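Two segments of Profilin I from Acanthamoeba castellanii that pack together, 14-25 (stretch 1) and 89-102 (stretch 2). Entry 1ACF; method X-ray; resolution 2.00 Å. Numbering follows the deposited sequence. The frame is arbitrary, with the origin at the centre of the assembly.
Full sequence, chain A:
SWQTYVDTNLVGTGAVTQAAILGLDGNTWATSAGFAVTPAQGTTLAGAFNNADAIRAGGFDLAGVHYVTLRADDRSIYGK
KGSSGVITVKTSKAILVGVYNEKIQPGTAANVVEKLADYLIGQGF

Stretch 1, residues 14-25: GAVTQAAILGLD
Stretch 2 89-102: VKTSKAILVGVYNE

What holds the two segments together? They exchange six backbone hydrogen bonds, five of them between antiparallel strands whose directions lie 160° apart and whose axes approach to 4.4 Å. In an antiparallel ladder each hydrogen-bonded pair can exchange two bonds, as two pairs do here: Leu 22 N to Ile 95 O and Ile 95 N to Leu 22 O are the shortest, both 2.6 Å, while Ala 20 N to Val 97 O and Val 97 N to Ala 20 O are each 2.9 Å. Val 99 N gives to Gln 18 O at 2.8 Å, and from the loop just before the first strand Thr 17 N gives to Val 99 O at 2.9 Å.

What register does this set? Gln 18 faces Val 99, Ala 20 faces Val 97 and Leu 22 faces Ile 95 as hydrogen-bonded pairs, with CA-CA distances of 5.2, 5.2 and 4.8 Å. Between them lie the non-hydrogen-bonded pairs Ala 19 with Gly 98 (CA-CA 4.6 Å) and Ile 21 with Leu 96 (CA-CA 4.9 Å). Phi/psi is extended throughout, for example -143/148 at Ala 19 and -125/119 at Val 97.

How do the side chains pack? On the face of Ala 20 and Val 97, Leu 22 (chi1 m, chi2 38°) meets Ile 95 (m, t), CB to CB 4.2 Å, and its CD1 lies 4.3 Å from CG2 of Val 97 (t). On the face of Ala 19, Ile 21 and Leu 96, both m, t, press Ile 21 CG1 to Leu 96 CD2 at 3.3 Å. Gly 98 leaves room here: an ideal CB would sit 3.0 Å from Val 16 CG2, a clash.

What closes the far end? Leu 24 (m, t) sets CD2 3.8 Å from Ile 95 CG1 and 3.6 Å from Lys 90 CE. A water bridges the backbones, accepting from Leu 24 N at 3.2 Å and donating to Lys 93 O at 3.0 Å.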

# COMPACT_ATOMS: atom_id res chain seq x y z
N GLY A 14 -13.96 -1.85 4.87
CA GLY A 14 -13.83 -3.29 4.99
C GLY A 14 -13.24 -4.03 3.85
O GLY A 14 -13.37 -5.27 3.76
N ALA A 15 -12.64 -3.35 2.90
CA ALA A 15 -12.03 -3.94 1.69
C ALA A 15 -10.53 -4.13 1.95
O ALA A 15 -9.78 -4.75 1.21
CB ALA A 15 -12.32 -3.04 0.51
N VAL A 16 -10.18 -3.51 3.10
CA VAL A 16 -8.76 -3.53 3.54
C VAL A 16 -8.75 -3.72 5.05
O VAL A 16 -9.64 -3.14 5.70
CB VAL A 16 -8.14 -2.18 3.03
CG1 VAL A 16 -7.18 -1.49 3.94
CG2 VAL A 16 -7.52 -2.38 1.63
N THR A 17 -7.84 -4.47 5.59
CA THR A 17 -7.69 -4.79 6.98
C THR A 17 -6.83 -3.82 7.74
O THR A 17 -7.18 -3.51 8.88
CB THR A 17 -7.10 -6.26 7.19
OG1 THR A 17 -8.24 -7.14 6.88
CG2 THR A 17 -6.60 -6.55 8.61
N GLN A 18 -5.68 -3.48 7.19
CA GLN A 18 -4.66 -2.58 7.73
C GLN A 18 -4.23 -1.64 6.57
O GLN A 18 -4.07 -2.21 5.46
CB GLN A 18 -3.38 -3.36 8.12
CG GLN A 18 -3.65 -4.48 9.12
CD GLN A 18 -2.46 -5.23 9.59
OE1 GLN A 18 -1.95 -5.01 10.69
NE2 GLN A 18 -1.97 -6.13 8.78
N ALA A 19 -4.08 -0.38 6.87
CA ALA A 19 -3.66 0.61 5.80
C ALA A 19 -2.71 1.65 6.36
O ALA A 19 -2.69 2.06 7.54
CB ALA A 19 -4.90 1.22 5.17
N ALA A 20 -1.82 2.11 5.52
CA ALA A 20 -0.87 3.18 5.91
C ALA A 20 -0.78 4.14 4.70
O ALA A 20 -1.15 3.71 3.60
CB ALA A 20 0.49 2.68 6.31
N ILE A 21 -0.33 5.35 4.99
CA ILE A 21 -0.10 6.37 3.96
C ILE A 21 1.33 6.87 4.14
O ILE A 21 1.66 7.37 5.24
CB ILE A 21 -1.10 7.54 3.86
CG1 ILE A 21 -2.44 7.18 3.20
CG2 ILE A 21 -0.40 8.66 3.02
CD1 ILE A 21 -3.49 8.33 3.42
N LEU A 22 2.11 6.62 3.09
CA LEU A 22 3.51 7.10 3.17
C LEU A 22 3.86 8.29 2.26
O LEU A 22 3.22 8.62 1.26
CB LEU A 22 4.43 5.96 2.76
CG LEU A 22 4.74 4.73 3.53
CD1 LEU A 22 3.55 4.19 4.27
CD2 LEU A 22 5.32 3.76 2.50
N GLY A 23 5.01 8.83 2.59
CA GLY A 23 5.73 9.89 1.89
C GLY A 23 6.72 9.15 0.94
O GLY A 23 7.09 8.01 1.15
N LEU A 24 7.12 9.87 -0.10
CA LEU A 24 8.06 9.37 -1.13
C LEU A 24 9.42 9.21 -0.52
O LEU A 24 10.29 8.57 -1.17
CB LEU A 24 7.91 10.21 -2.41
CG LEU A 24 6.65 10.11 -3.24
CD1 LEU A 24 6.79 10.90 -4.55
CD2 LEU A 24 6.38 8.66 -3.63
N ASP A 25 9.62 9.71 0.69
CA ASP A 25 10.92 9.46 1.37
C ASP A 25 10.83 8.12 2.16
O ASP A 25 11.81 7.77 2.82
CB ASP A 25 11.32 10.54 2.33
CG ASP A 25 10.27 10.87 3.37
OD1 ASP A 25 9.12 10.49 3.22
OD2 ASP A 25 10.67 11.51 4.35
N VAL A 89 -0.33 1.82 -4.06
CA VAL A 89 -0.59 2.76 -5.18
C VAL A 89 0.13 4.07 -4.88
O VAL A 89 -0.24 4.77 -3.92
CB VAL A 89 -2.06 2.93 -5.48
CG1 VAL A 89 -2.29 3.88 -6.69
CG2 VAL A 89 -2.69 1.57 -5.76
N LYS A 90 1.09 4.38 -5.78
CA LYS A 90 1.85 5.64 -5.64
C LYS A 90 1.06 6.78 -6.30
O LYS A 90 0.59 6.55 -7.42
CB LYS A 90 3.25 5.60 -6.17
CG LYS A 90 3.86 7.02 -6.29
CD LYS A 90 4.97 6.94 -7.34
CE LYS A 90 6.03 8.03 -7.14
NZ LYS A 90 7.25 7.55 -7.88
N THR A 91 0.91 7.82 -5.54
CA THR A 91 0.25 9.04 -6.01
C THR A 91 1.33 10.05 -6.45
O THR A 91 2.52 9.69 -6.56
CB THR A 91 -0.79 9.56 -4.99
OG1 THR A 91 -0.19 9.96 -3.73
CG2 THR A 91 -1.92 8.53 -4.79
N SER A 92 0.98 11.29 -6.55
CA SER A 92 1.95 12.36 -6.91
C SER A 92 2.96 12.58 -5.82
O SER A 92 4.20 12.73 -6.09
CB SER A 92 1.20 13.62 -7.29
OG SER A 92 1.03 14.44 -6.14
N LYS A 93 2.47 12.63 -4.56
CA LYS A 93 3.35 12.89 -3.40
C LYS A 93 3.39 11.83 -2.29
O LYS A 93 4.10 12.06 -1.28
CB LYS A 93 2.86 14.20 -2.71
CG LYS A 93 3.07 15.42 -3.56
CD LYS A 93 2.09 16.54 -3.17
CE LYS A 93 2.21 17.57 -4.31
NZ LYS A 93 1.51 17.00 -5.50
N ALA A 94 2.62 10.77 -2.42
CA ALA A 94 2.47 9.77 -1.35
C ALA A 94 2.26 8.38 -1.91
O ALA A 94 2.07 8.20 -3.12
CB ALA A 94 1.15 10.12 -0.56
N ILE A 95 2.32 7.46 -0.93
CA ILE A 95 2.08 6.04 -1.27
C ILE A 95 1.01 5.46 -0.31
O ILE A 95 1.18 5.58 0.88
CB ILE A 95 3.32 5.12 -1.22
CG1 ILE A 95 4.49 5.74 -2.03
CG2 ILE A 95 2.85 3.76 -1.85
CD1 ILE A 95 5.92 5.22 -1.60
N LEU A 96 0.03 4.87 -0.95
CA LEU A 96 -1.09 4.20 -0.28
C LEU A 96 -0.74 2.70 -0.16
O LEU A 96 -0.31 2.14 -1.17
CB LEU A 96 -2.45 4.32 -0.93
CG LEU A 96 -3.02 5.64 -1.28
CD1 LEU A 96 -4.45 5.60 -1.76
CD2 LEU A 96 -2.92 6.53 -0.02
N VAL A 97 -0.96 2.21 1.07
CA VAL A 97 -0.78 0.77 1.35
C VAL A 97 -2.09 0.20 1.95
O VAL A 97 -2.48 0.66 3.04
CB VAL A 97 0.40 0.43 2.25
CG1 VAL A 97 0.53 -1.13 2.25
CG2 VAL A 97 1.73 1.07 1.93
N GLY A 98 -2.65 -0.73 1.27
CA GLY A 98 -3.88 -1.42 1.67
C GLY A 98 -3.65 -2.93 1.75
O GLY A 98 -3.69 -3.66 0.73
N VAL A 99 -3.46 -3.40 3.00
CA VAL A 99 -3.24 -4.86 3.24
C VAL A 99 -4.58 -5.63 3.32
O VAL A 99 -5.52 -5.10 3.97
CB VAL A 99 -2.43 -5.05 4.53
CG1 VAL A 99 -2.41 -6.52 4.96
CG2 VAL A 99 -1.03 -4.53 4.51
N TYR A 100 -4.73 -6.80 2.72
CA TYR A 100 -6.02 -7.53 2.88
C TYR A 100 -5.79 -8.98 3.35
O TYR A 100 -4.69 -9.55 3.16
CB TYR A 100 -6.91 -7.55 1.61
CG TYR A 100 -6.24 -8.21 0.43
CD1 TYR A 100 -5.32 -7.49 -0.34
CD2 TYR A 100 -6.41 -9.56 0.12
CE1 TYR A 100 -4.64 -8.07 -1.42
CE2 TYR A 100 -5.75 -10.13 -0.98
CZ TYR A 100 -4.85 -9.40 -1.74
OH TYR A 100 -4.17 -9.94 -2.81
N ASN A 101 -6.83 -9.60 3.94
CA ASN A 101 -6.73 -11.00 4.41
C ASN A 101 -7.61 -11.90 3.52
O ASN A 101 -8.32 -11.45 2.60
CB ASN A 101 -6.98 -11.20 5.88
CG ASN A 101 -8.38 -10.94 6.34
OD1 ASN A 101 -9.34 -10.72 5.58
ND2 ASN A 101 -8.54 -10.91 7.69
N GLU A 102 -7.52 -13.17 3.84
CA GLU A 102 -8.24 -14.23 3.14
C GLU A 102 -9.73 -14.06 3.21
O GLU A 102 -10.51 -14.77 2.54
CB GLU A 102 -7.88 -15.60 3.73
CG GLU A 102 -6.42 -15.87 4.04
CD GLU A 102 -5.66 -15.09 5.06
OE1 GLU A 102 -6.34 -14.36 5.84
OE2 GLU A 102 -4.42 -15.15 5.15
O HOH W 1 6.77 13.06 -0.52